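Long-range contacts in extracellular haem-binding protein (Streptomyces reticuli, PDB 3FPW), which binds and degrades haem outside the cell, also binds iron, and interacts as an oligomer with its cognate two-component sensor kinase: residues A[73-78]-A[101-106]; A[93-98]-A[122-127]; A[154-159]-A[182-187]. All blocks are in the same frame, centred on the assembly; numbering follows the deposited sequence.

Interaction 1. Residues A[73-78]-A[101-106]; sequences AARAAV and VTLRGD
Leu103 pushes its CD1 methyl from strand 99-104 into a shallow hollow on helix 67-83, in a helix-on-sheet packing of this alpha/beta fold. The segment axes pass 8.9 Å apart and run within 23° of parallel, which lets one helical ridge follow the strand. On the helix that ridge consists of Ala74 and Val78, one turn apart; on the strand Val101 and Leu103 lie on the same face, two residues apart, with Gly105 beyond them.

The hollow has a floor and walls. Its floor is helix backbone, since Leu103 CD1 lies 3.7 Å from Ala74 C and 3.8 Å from Arg75 N. Ala74 CB is one wall, at 3.6 Å from Leu103 CD1, and Val78 CG2 is another, at 3.9 Å from the same methyl. The aliphatic root of Arg75 adds a looser third side through CG. Val78 presents CG2 because this methyl stands anti to its own carbonyl carbon (CG1 chi1 170°), beside the backbone N. The small bump of Ala74 CB in turn fits between Leu103 CD1 and a methyl of Val101. Near the end of the ridge Gly105 offers no side chain, and its CA comes within 6.9 Å of Val78 CA.

No hydrogen bond joins the two segments; the close pairs across them are van der Waals contacts. Thr102 and Arg104 point to the other face of the sheet, where they touch helix 112-126. Strand 99-104 is outermost within its chain, yet residues 101-103 pair antiparallel with a strand of the second subunit, and Leu103 also packs on Thr71 of that subunit. At the upstream end of the ridge, the remaining close pair is Ala74 CB against Val101 CG1, 3.7 Å apart.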
# COMPACT_ATOMS: atom_id res chain seq x y z
N ALA A 73 2.60 31.11 -2.49
CA ALA A 73 3.97 30.64 -2.37
C ALA A 73 4.28 29.56 -3.43
O ALA A 73 5.32 29.58 -4.09
CB ALA A 73 4.24 30.09 -0.95
N ALA A 74 3.37 28.62 -3.59
CA ALA A 74 3.58 27.56 -4.56
C ALA A 74 3.72 28.15 -5.95
O ALA A 74 4.61 27.79 -6.70
CB ALA A 74 2.42 26.57 -4.51
N ARG A 75 2.82 29.07 -6.28
CA ARG A 75 2.83 29.69 -7.59
C ARG A 75 4.13 30.46 -7.82
O ARG A 75 4.67 30.46 -8.93
CB ARG A 75 1.58 30.59 -7.76
CG ARG A 75 0.33 29.76 -7.92
CD ARG A 75 -0.89 30.64 -8.11
NE ARG A 75 -0.89 31.24 -9.45
CZ ARG A 75 -1.31 32.47 -9.71
NH1 ARG A 75 -1.70 33.26 -8.71
NH2 ARG A 75 -1.29 32.93 -10.95
N ALA A 76 4.64 31.11 -6.78
CA ALA A 76 5.89 31.87 -6.90
C ALA A 76 7.07 30.95 -7.18
O ALA A 76 7.98 31.30 -7.92
CB ALA A 76 6.13 32.69 -5.65
N ALA A 77 7.06 29.77 -6.60
CA ALA A 77 8.13 28.82 -6.84
C ALA A 77 8.06 28.34 -8.28
O ALA A 77 9.08 28.28 -8.96
CB ALA A 77 8.04 27.65 -5.86
N VAL A 78 6.87 28.02 -8.77
CA VAL A 78 6.74 27.62 -10.17
C VAL A 78 7.22 28.74 -11.08
O VAL A 78 7.97 28.52 -12.03
CB VAL A 78 5.29 27.22 -10.53
CG1 VAL A 78 5.16 27.04 -12.06
CG2 VAL A 78 4.90 25.96 -9.81
N VAL A 101 -1.21 22.26 -0.98
CA VAL A 101 -1.20 22.65 -2.39
C VAL A 101 -0.20 21.77 -3.14
O VAL A 101 0.89 21.52 -2.63
CB VAL A 101 -0.72 24.13 -2.59
CG1 VAL A 101 -0.54 24.45 -4.09
CG2 VAL A 101 -1.70 25.09 -1.97
N THR A 102 -0.57 21.32 -4.32
CA THR A 102 0.41 20.77 -5.27
C THR A 102 0.19 21.38 -6.62
O THR A 102 -0.96 21.64 -7.03
CB THR A 102 0.34 19.23 -5.42
OG1 THR A 102 -0.96 18.85 -5.90
CG2 THR A 102 0.65 18.56 -4.11
N LEU A 103 1.29 21.58 -7.34
CA LEU A 103 1.23 22.12 -8.69
C LEU A 103 2.24 21.35 -9.50
O LEU A 103 3.42 21.31 -9.14
CB LEU A 103 1.64 23.59 -8.67
CG LEU A 103 0.81 24.58 -7.87
CD1 LEU A 103 1.50 25.96 -7.97
CD2 LEU A 103 -0.61 24.64 -8.41
N ARG A 104 1.78 20.71 -10.58
CA ARG A 104 2.70 19.96 -11.44
C ARG A 104 3.06 20.82 -12.66
O ARG A 104 2.22 21.02 -13.54
CB ARG A 104 2.05 18.64 -11.90
CG ARG A 104 3.03 17.73 -12.68
CD ARG A 104 2.31 16.58 -13.33
NE ARG A 104 1.64 15.76 -12.34
CZ ARG A 104 2.08 14.58 -11.90
NH1 ARG A 104 3.21 14.05 -12.39
NH2 ARG A 104 1.37 13.93 -10.97
N GLY A 105 4.29 21.31 -12.71
CA GLY A 105 4.74 22.11 -13.85
C GLY A 105 4.63 21.43 -15.20
O GLY A 105 4.82 20.22 -15.32
N ASP A 106 4.37 22.21 -16.24
CA ASP A 106 4.37 21.67 -17.59
C ASP A 106 5.73 21.04 -17.87
O ASP A 106 6.75 21.69 -17.68
CB ASP A 106 4.12 22.79 -18.62
CG ASP A 106 2.78 23.52 -18.41
OD1 ASP A 106 1.82 22.93 -17.86
OD2 ASP A 106 2.67 24.70 -18.81

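Interaction 2. Residues A[93-98]-A[122-127]; sequences VDRNGN and TAVSWN
Val93 and Asp94 meet the end of helix 112-126 through backbone oxygens: the CG1 methyl of Val124 lies 4.2 Å from Val93 O and 3.7 Å from Asp94 O. Here strand 89-94 gives way to a type I beta turn, Asp94 to Gly97, which closes a hairpin to strand 99-104. The CB of Asp94 points away from the helix, and OD2 uses its anti lone pair to accept from Asn96 N at 2.8 Å, forming an Asx turn.

Arg95 carries the contact. Val124 CG2 presses against its backbone, 3.4 Å from Arg95 CA, and also touches CB. The chain then bends at chi2 (66°), placing CD beside Val124 O. Beyond it, Arg95 NH1 donates to Val124 O at 2.9 Å with an N-H...O angle of 148°; the oxygen lies only 5° out of the guanidinium plane, and the donor sits on a carbonyl lone pair. A weak second bond runs from Arg95 NH1 to Ser125 O at 3.1 Å, so one nitrogen bridges two successive carbonyls at the helix C-terminus, where the dipole would suit a positive charge. Arg95 NH2 reaches Gly107 O of the third subunit. A leucine in place of Arg95 would probably leave both carbonyls without this donor and the loop less firmly tied to the helix end.

Asn96 makes a second Asx turn, its OD1 accepting from Asn98 N at 2.9 Å, and Asn98 O accepts from Asp94 N at 2.8 Å. The contact thus joins the hairpin turn to the helix on one face of the sheet, where Pro164, on the adjoining strand 163-171, packs against both Arg95 and Val124.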
# COMPACT_ATOMS: atom_id res chain seq x y z
N VAL A 93 3.23 21.66 2.27
CA VAL A 93 2.75 20.69 3.25
C VAL A 93 2.70 21.35 4.64
O VAL A 93 3.63 22.02 5.08
CB VAL A 93 3.67 19.42 3.28
CG1 VAL A 93 3.27 18.47 4.41
CG2 VAL A 93 3.64 18.69 1.92
N ASP A 94 1.57 21.20 5.31
CA ASP A 94 1.38 21.77 6.65
C ASP A 94 2.25 21.03 7.68
O ASP A 94 2.60 19.86 7.51
CB ASP A 94 -0.11 21.60 7.03
CG ASP A 94 -0.53 22.50 8.19
OD1 ASP A 94 -1.10 23.58 7.90
OD2 ASP A 94 -0.25 22.15 9.36
N ARG A 95 2.53 21.71 8.78
CA ARG A 95 3.23 21.10 9.90
C ARG A 95 2.46 19.89 10.43
O ARG A 95 3.04 18.98 11.05
CB ARG A 95 3.42 22.17 11.00
CG ARG A 95 3.90 21.64 12.33
CD ARG A 95 5.31 21.06 12.32
NE ARG A 95 5.66 20.68 13.71
CZ ARG A 95 6.84 20.20 14.06
NH1 ARG A 95 7.79 20.05 13.15
NH2 ARG A 95 7.09 19.87 15.34
N ASN A 96 1.16 19.84 10.19
CA ASN A 96 0.42 18.66 10.64
C ASN A 96 0.37 17.53 9.65
O ASN A 96 -0.09 16.45 10.01
CB ASN A 96 -1.07 19.04 10.91
CG ASN A 96 -1.85 19.42 9.62
OD1 ASN A 96 -1.48 19.03 8.50
ND2 ASN A 96 -2.96 20.13 9.80
N GLY A 97 0.94 17.68 8.46
CA GLY A 97 1.71 16.68 7.76
C GLY A 97 0.78 16.58 6.52
O GLY A 97 1.03 15.81 5.56
N ASN A 98 -0.30 17.37 6.48
CA ASN A 98 -1.22 17.38 5.31
C ASN A 98 -0.72 18.22 4.14
O ASN A 98 -0.25 19.35 4.33
CB ASN A 98 -2.61 17.93 5.67
CG ASN A 98 -3.39 17.01 6.60
OD1 ASN A 98 -3.13 15.81 6.66
ND2 ASN A 98 -4.36 17.58 7.32
N THR A 122 9.42 16.81 4.84
CA THR A 122 10.65 16.61 5.59
C THR A 122 11.13 17.92 6.19
O THR A 122 11.53 17.99 7.37
CB THR A 122 11.71 15.98 4.69
OG1 THR A 122 11.19 14.74 4.22
CG2 THR A 122 12.99 15.73 5.47
N ALA A 123 11.07 18.98 5.38
CA ALA A 123 11.46 20.30 5.85
C ALA A 123 10.62 20.79 7.03
O ALA A 123 11.15 21.36 8.00
CB ALA A 123 11.38 21.31 4.71
N VAL A 124 9.30 20.57 6.98
CA VAL A 124 8.43 21.06 8.04
C VAL A 124 8.54 20.19 9.29
O VAL A 124 8.33 20.67 10.40
CB VAL A 124 6.95 21.24 7.61
CG1 VAL A 124 6.25 19.91 7.54
CG2 VAL A 124 6.22 22.17 8.62
N SER A 125 8.89 18.92 9.11
CA SER A 125 9.07 18.01 10.24
C SER A 125 10.25 18.39 11.12
O SER A 125 10.16 18.26 12.35
CB SER A 125 9.23 16.58 9.76
OG SER A 125 8.01 16.07 9.25
N TRP A 126 11.34 18.82 10.51
CA TRP A 126 12.55 19.19 11.27
C TRP A 126 12.80 20.70 11.30
O TRP A 126 13.77 21.15 11.91
CB TRP A 126 13.79 18.43 10.76
CG TRP A 126 13.84 17.02 11.28
CD1 TRP A 126 14.37 16.59 12.47
CD2 TRP A 126 13.34 15.84 10.63
NE1 TRP A 126 14.22 15.23 12.60
CE2 TRP A 126 13.58 14.75 11.49
CE3 TRP A 126 12.69 15.61 9.41
CZ2 TRP A 126 13.23 13.44 11.15
CZ3 TRP A 126 12.33 14.30 9.08
CH2 TRP A 126 12.59 13.24 9.96
N ASN A 127 11.91 21.48 10.69
CA ASN A 127 12.08 22.92 10.64
C ASN A 127 13.46 23.31 10.12
O ASN A 127 14.16 24.16 10.70
CB ASN A 127 11.80 23.56 12.00
CG ASN A 127 11.72 25.06 11.91
OD1 ASN A 127 11.39 25.60 10.85
ND2 ASN A 127 11.98 25.74 13.03

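Interaction 3. Residues A[154-159]-A[182-187]; sequences GGTPVT and YARAGA
Thr156 and Val158 face Ala183 and Ala187, one turn apart, in helix-on-sheet packing of this alpha/beta fold, helix 176-187 lying nearly parallel to strand 155-160. The apolar contacts run methyl to methyl. Thr156 CG2 lies 3.9 Å from Ala183 CB and more loosely, at 4.3 Å, from Ala187 CB; with OG1 anti to the backbone N (chi1 -164°), CG2 is the branch that meets Ala183. Val158 CG2 meets Ala187 CB at 4.1 Å.

Contacts with backbone atoms form a second group. Gly154 O rests 3.5 Å from Ala183 CB, and Thr156 CG2 lies 3.9 Å from Ala183 O. Neither is a hydrogen bond, and none links the segments. The short alanine side chains go with a close approach: the segment axes come within 7.8 Å, at 20° from parallel. At the outer side the aliphatic part of Arg184 passes Thr156 loosely.

Strand 155-160 is outermost in the sheet within its chain and pairs with strand 163-171, whose Val170 and Ile168 touch Ala183 and Ala187 respectively. Helix 176-187 therefore straddles both strands, with helix 67-83 alongside it, while Val158 and Thr159 pair in parallel with a strand of the fourth subunit.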
# COMPACT_ATOMS: atom_id res chain seq x y z
N GLY A 154 15.81 20.70 -1.65
CA GLY A 154 14.67 21.20 -2.37
C GLY A 154 13.46 21.53 -1.52
O GLY A 154 12.45 22.02 -2.05
N GLY A 155 13.52 21.22 -0.22
CA GLY A 155 12.42 21.60 0.69
C GLY A 155 12.89 22.65 1.69
O GLY A 155 14.02 22.61 2.14
N THR A 156 12.04 23.62 2.00
CA THR A 156 12.42 24.68 2.95
C THR A 156 11.24 25.00 3.87
O THR A 156 10.10 25.02 3.42
CB THR A 156 12.94 25.95 2.20
OG1 THR A 156 13.64 26.78 3.14
CG2 THR A 156 11.83 26.73 1.57
N PRO A 157 11.52 25.26 5.15
CA PRO A 157 10.41 25.52 6.07
C PRO A 157 9.95 26.97 6.10
O PRO A 157 10.68 27.90 5.73
CB PRO A 157 11.00 25.15 7.44
CG PRO A 157 12.46 25.50 7.30
CD PRO A 157 12.80 25.11 5.87
N VAL A 158 8.72 27.14 6.57
CA VAL A 158 8.15 28.45 6.78
C VAL A 158 7.65 28.44 8.20
O VAL A 158 7.05 27.45 8.65
CB VAL A 158 6.98 28.72 5.81
CG1 VAL A 158 6.22 29.97 6.21
CG2 VAL A 158 7.48 28.80 4.34
N THR A 159 7.91 29.52 8.93
CA THR A 159 7.52 29.55 10.33
C THR A 159 6.52 30.64 10.62
O THR A 159 6.24 31.50 9.79
CB THR A 159 8.73 29.81 11.26
OG1 THR A 159 9.32 31.07 10.92
CG2 THR A 159 9.78 28.70 11.13
N TYR A 182 14.34 27.53 -5.95
CA TYR A 182 12.96 27.88 -6.32
C TYR A 182 12.01 27.76 -5.13
O TYR A 182 11.06 28.54 -5.01
CB TYR A 182 12.48 26.99 -7.46
CG TYR A 182 13.40 27.06 -8.67
CD1 TYR A 182 13.88 28.28 -9.12
CD2 TYR A 182 13.74 25.92 -9.37
CE1 TYR A 182 14.72 28.35 -10.22
CE2 TYR A 182 14.57 25.98 -10.46
CZ TYR A 182 15.05 27.20 -10.89
OH TYR A 182 15.88 27.29 -11.99
N ALA A 183 12.27 26.81 -4.23
CA ALA A 183 11.49 26.70 -3.00
C ALA A 183 11.63 27.99 -2.18
O ALA A 183 10.66 28.52 -1.69
CB ALA A 183 11.93 25.48 -2.16
N ARG A 184 12.86 28.48 -2.04
CA ARG A 184 13.10 29.72 -1.32
C ARG A 184 12.41 30.90 -1.99
O ARG A 184 11.96 31.82 -1.31
CB ARG A 184 14.60 30.00 -1.19
CG ARG A 184 15.33 29.08 -0.20
CD ARG A 184 16.72 29.63 0.11
NE ARG A 184 17.52 29.81 -1.10
CZ ARG A 184 18.29 28.86 -1.64
NH1 ARG A 184 18.36 27.67 -1.07
NH2 ARG A 184 19.00 29.11 -2.73
N ALA A 185 12.36 30.90 -3.33
CA ALA A 185 11.66 31.96 -4.06
C ALA A 185 10.16 31.95 -3.76
O ALA A 185 9.53 33.00 -3.68
CB ALA A 185 11.89 31.81 -5.56
N GLY A 186 9.60 30.75 -3.59
CA GLY A 186 8.21 30.63 -3.17
C GLY A 186 7.99 31.13 -1.75
O GLY A 186 7.08 31.91 -1.49
N ALA A 187 8.84 30.72 -0.82
CA ALA A 187 8.72 31.20 0.55
C ALA A 187 8.87 32.72 0.66
O ALA A 187 8.24 33.35 1.51
CB ALA A 187 9.74 30.54 1.45

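Overall arrangement
Interactions 1 and 3 are apolar helix-to-sheet contacts, made by adjacent helices on one face at opposite edges of the four-stranded antiparallel sheet. The helices touch through small residues, as where Ala76 CB meets Gly186 CA at 3.8 Å. Interaction 2 lies on the other face and differs in chemistry: an arginine at a hairpin turn reaches the carbonyls of a helix end. Its helix packs on strand 155-160 from that face, Ala123 CB lying 3.6 Å from Thr156 N. All three are largely buried; the arginines lie at the margins, Arg75 and Arg95 partly exposed and Arg184 exposed. Each borders another subunit, and at interactions 1 and 3 the sheet itself continues across the interface.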